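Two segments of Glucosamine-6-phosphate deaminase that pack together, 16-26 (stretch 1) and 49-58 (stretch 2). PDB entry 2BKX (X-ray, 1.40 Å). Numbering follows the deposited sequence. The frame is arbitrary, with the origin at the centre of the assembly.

Stretch 1 16-26: AARITADTIKE
Stretch 2, residues 49-58: RLHQTENLSF

Stretch 1 is helical from Ala-16 to Glu-26, with phi/psi near -63/-42 and i to i+4 hydrogen bonds such as Ala-21 N to Ala-17 O (2.8 Å) and Lys-25 N to Ala-21 O (2.9 Å). Stretch 2 is the last part of a helix, Arg-49 to Thr-53, followed by an irregular segment. The two helix axes cross at -66° and come no closer than 11.7 Å, and much of the contact falls to the chain that follows the second helix. Glu-54 (-124/6) is the first residue to leave helical geometry, Asn-55 takes a left-handed 56/38, and Leu-56 (-73/126) and Ser-57 (-103/139) are extended, before Phe-58 at -109/16. Leu-56 N still reaches back to Leu-50 O (3.3 Å), and His-51, chi1 t, donates from ND1 to Leu-56 O (2.7 Å, 176°), tying the turn to the helix it leaves. The register sets Ala-21 CA 7.7 Å from Leu-56 CA and Ile-24 CA 7.3 Å from Phe-58 CA.

The apolar contact runs along the helix face carrying Ala-17, Ala-21 and Ile-24, whose CA-to-CB bonds all point toward stretch 2. Small Ala-21 receives two leucines: its CB lies 4.1 Å from Leu-50 CD1 and 3.8 Å from Leu-56 CD2. Leu-50 is m,t; Leu-56 is t,p, starting sideways and bringing its end inward. Farther along, Ile-24 (m,t) sets CG2 4.2 Å from Leu-56 CD1 and CD1 3.6 Å from Phe-58 CE2, meeting the ring obliquely; Phe-58 has chi1 m and chi2 82°. Lys-25 contributes its aliphatic portion, with CG 3.5 Å from Leu-56 CD1.

Charge pairing occupies the more exposed margin. Arg-18 (t,p,p, chi4 -164°) leaves the backbone sideways and curls its guanidinium to Glu-54 (m,t, chi3 -8°). The salt bridge is bidentate: Arg-18 NH1 donates to Glu-54 OE1 at 2.9 Å and 168°, and Arg-18 NH2 to Glu-54 OE2 at 2.8 Å and 163°. These nearly straight bonds match the paired donors at the guanidinium edge to the two carboxylate oxygens, while Leu-50 CD1 covers one guanidinium face. Leu-50 thus serves both the apolar contact and the ionic pair.

A water supplies the remaining polar link: it accepts from Lys-25 NZ at 2.9 Å and donates to Glu-54 O at 2.9 Å. Lys-25 (m, chi2 -101° between wells, m, t) thereby joins the backbone just past the second helix without direct contact between these two atoms.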

# COMPACT_ATOMS: atom_id res chain seq x y z
N ALA A 16 5.56 6.76 -10.57
CA ALA A 16 5.47 5.60 -9.68
C ALA A 16 5.68 4.31 -10.44
O ALA A 16 6.34 3.39 -9.96
CB ALA A 16 4.11 5.62 -8.97
N ALA A 17 5.06 4.20 -11.61
CA ALA A 17 5.22 3.00 -12.40
C ALA A 17 6.67 2.83 -12.84
O ALA A 17 7.20 1.72 -12.83
CB ALA A 17 4.29 3.02 -13.57
N ARG A 18 7.31 3.93 -13.18
CA ARG A 18 8.71 3.87 -13.60
C ARG A 18 9.63 3.40 -12.46
O ARG A 18 10.52 2.53 -12.66
CB ARG A 18 9.14 5.22 -14.16
CG ARG A 18 10.61 5.31 -14.58
CD ARG A 18 10.97 4.32 -15.65
NE ARG A 18 10.20 4.59 -16.85
CZ ARG A 18 10.04 3.76 -17.86
NH1 ARG A 18 10.57 2.55 -17.82
NH2 ARG A 18 9.31 4.14 -18.90
N ILE A 19 9.42 3.93 -11.26
CA ILE A 19 10.22 3.53 -10.09
C ILE A 19 10.01 2.05 -9.78
O ILE A 19 10.97 1.30 -9.50
CB ILE A 19 9.90 4.37 -8.86
CG1 ILE A 19 10.38 5.83 -9.06
CG2 ILE A 19 10.47 3.75 -7.60
CD1 ILE A 19 9.81 6.84 -8.08
N THR A 20 8.76 1.60 -9.88
CA THR A 20 8.46 0.19 -9.63
C THR A 20 9.12 -0.68 -10.72
O THR A 20 9.68 -1.73 -10.44
CB THR A 20 6.94 -0.03 -9.56
OG1 THR A 20 6.39 0.86 -8.59
CG2 THR A 20 6.59 -1.44 -9.15
N ALA A 21 8.97 -0.27 -11.98
CA ALA A 21 9.62 -0.97 -13.08
C ALA A 21 11.13 -1.06 -12.89
O ALA A 21 11.75 -2.08 -13.16
CB ALA A 21 9.32 -0.32 -14.38
N ASP A 22 11.73 0.02 -12.43
CA ASP A 22 13.17 0.03 -12.13
C ASP A 22 13.53 -1.08 -11.14
O ASP A 22 14.53 -1.78 -11.29
CB ASP A 22 13.61 1.39 -11.54
CG ASP A 22 13.72 2.49 -12.56
OD1 ASP A 22 13.80 2.23 -13.79
OD2 ASP A 22 13.78 3.67 -12.14
N THR A 23 12.68 -1.24 -10.13
CA THR A 23 12.96 -2.26 -9.08
C THR A 23 12.89 -3.66 -9.69
O THR A 23 13.74 -4.52 -9.45
CB THR A 23 11.90 -2.14 -7.98
OG1 THR A 23 11.92 -0.78 -7.45
CG2 THR A 23 12.14 -3.14 -6.86
N ILE A 24 11.89 -3.86 -10.53
CA ILE A 24 11.69 -5.13 -11.20
C ILE A 24 12.83 -5.49 -12.16
O ILE A 24 13.24 -6.64 -12.26
CB ILE A 24 10.34 -5.12 -11.99
CG1 ILE A 24 9.13 -5.02 -11.06
CG2 ILE A 24 10.21 -6.34 -12.91
CD1 ILE A 24 7.85 -4.68 -11.81
N LYS A 25 13.32 -4.51 -12.90
CA LYS A 25 14.35 -4.81 -13.86
C LYS A 25 15.73 -4.94 -13.26
O LYS A 25 16.53 -5.75 -13.76
CB LYS A 25 14.32 -3.77 -14.95
CG LYS A 25 13.14 -3.87 -15.86
CD LYS A 25 13.40 -4.52 -17.18
CE LYS A 25 14.29 -3.71 -18.05
NZ LYS A 25 14.28 -4.24 -19.43
N GLU A 26 16.03 -4.18 -12.22
CA GLU A 26 17.33 -4.29 -11.55
C GLU A 26 17.44 -5.69 -10.89
O GLU A 26 18.50 -6.27 -10.83
CB GLU A 26 17.42 -3.20 -10.51
CG GLU A 26 18.72 -3.12 -9.72
CD GLU A 26 18.69 -2.06 -8.62
OE1 GLU A 26 19.76 -1.50 -8.29
OE2 GLU A 26 17.60 -1.77 -8.06
N ARG A 49 0.72 -0.99 -19.00
CA ARG A 49 1.11 -0.41 -20.27
C ARG A 49 2.56 -0.72 -20.59
O ARG A 49 2.86 -1.04 -21.74
CB ARG A 49 0.89 1.08 -20.19
CG ARG A 49 -0.47 1.47 -20.63
CD ARG A 49 -0.51 1.68 -22.16
NE ARG A 49 -1.76 2.31 -22.54
CZ ARG A 49 -2.88 1.66 -22.84
NH1 ARG A 49 -2.92 0.33 -22.85
NH2 ARG A 49 -3.96 2.36 -23.15
N LEU A 50 3.46 -0.56 -19.62
CA LEU A 50 4.89 -0.81 -19.84
C LEU A 50 5.14 -2.27 -20.22
O LEU A 50 6.08 -2.61 -20.96
CB LEU A 50 5.71 -0.42 -18.62
CG LEU A 50 5.73 1.05 -18.24
CD1 LEU A 50 6.58 1.23 -17.01
CD2 LEU A 50 6.18 1.93 -19.39
N HIS A 51 4.28 -3.15 -19.72
CA HIS A 51 4.31 -4.56 -20.11
C HIS A 51 4.22 -4.68 -21.64
O HIS A 51 4.92 -5.53 -22.25
CB HIS A 51 3.13 -5.27 -19.38
CG HIS A 51 3.09 -6.77 -19.51
ND1 HIS A 51 4.19 -7.58 -19.31
CD2 HIS A 51 2.05 -7.60 -19.76
CE1 HIS A 51 3.81 -8.84 -19.44
NE2 HIS A 51 2.53 -8.88 -19.72
N GLN A 52 3.40 -3.83 -22.26
CA GLN A 52 3.29 -3.74 -23.71
C GLN A 52 4.36 -2.88 -24.38
O GLN A 52 5.08 -3.34 -25.28
CB GLN A 52 1.92 -3.13 -24.12
CG GLN A 52 0.68 -3.74 -23.47
CD GLN A 52 -0.50 -2.72 -23.17
OE1 GLN A 52 -1.29 -2.96 -22.26
NE2 GLN A 52 -0.59 -1.61 -23.95
N THR A 53 4.46 -1.62 -23.99
CA THR A 53 5.27 -0.66 -24.71
C THR A 53 6.77 -0.94 -24.53
O THR A 53 7.55 -0.54 -25.39
CB THR A 53 4.97 0.75 -24.30
OG1 THR A 53 5.18 0.86 -22.91
CG2 THR A 53 3.53 1.15 -24.63
N GLU A 54 7.15 -1.60 -23.43
CA GLU A 54 8.56 -1.87 -23.13
C GLU A 54 8.86 -3.33 -22.92
O GLU A 54 9.99 -3.71 -22.54
CB GLU A 54 9.05 -1.06 -21.90
CG GLU A 54 8.94 0.40 -22.11
CD GLU A 54 9.48 1.23 -20.99
OE1 GLU A 54 9.84 0.67 -19.91
OE2 GLU A 54 9.48 2.45 -21.16
N ASN A 55 7.87 -4.18 -23.14
CA ASN A 55 8.08 -5.60 -23.02
C ASN A 55 8.61 -5.90 -21.62
O ASN A 55 9.46 -6.75 -21.41
CB ASN A 55 9.04 -6.06 -24.13
CG ASN A 55 8.99 -7.56 -24.42
OD1 ASN A 55 8.09 -8.29 -24.02
ND2 ASN A 55 10.05 -8.02 -25.14
N LEU A 56 8.09 -5.17 -20.62
CA LEU A 56 8.49 -5.36 -19.26
C LEU A 56 7.91 -6.66 -18.73
O LEU A 56 6.70 -6.85 -18.78
CB LEU A 56 7.96 -4.18 -18.40
CG LEU A 56 8.22 -4.26 -16.90
CD1 LEU A 56 9.68 -4.26 -16.51
CD2 LEU A 56 7.44 -3.15 -16.15
N SER A 57 8.76 -7.53 -18.19
CA SER A 57 8.35 -8.87 -17.70
C SER A 57 8.25 -8.93 -16.18
O SER A 57 9.11 -8.45 -15.45
CB SER A 57 9.33 -9.94 -18.12
OG SER A 57 8.90 -11.23 -17.65
N PHE A 58 7.22 -9.60 -15.70
CA PHE A 58 6.98 -9.82 -14.29
C PHE A 58 7.21 -11.29 -13.89
O PHE A 58 6.82 -11.74 -12.83
CB PHE A 58 5.55 -9.36 -13.96
CG PHE A 58 5.26 -7.88 -14.35
CD1 PHE A 58 4.93 -7.52 -15.64
CD2 PHE A 58 5.24 -6.88 -13.38
CE1 PHE A 58 4.66 -6.17 -15.99
CE2 PHE A 58 4.98 -5.54 -13.72
CZ PHE A 58 4.68 -5.20 -15.02
O HOH W 1 11.48 -3.94 -20.10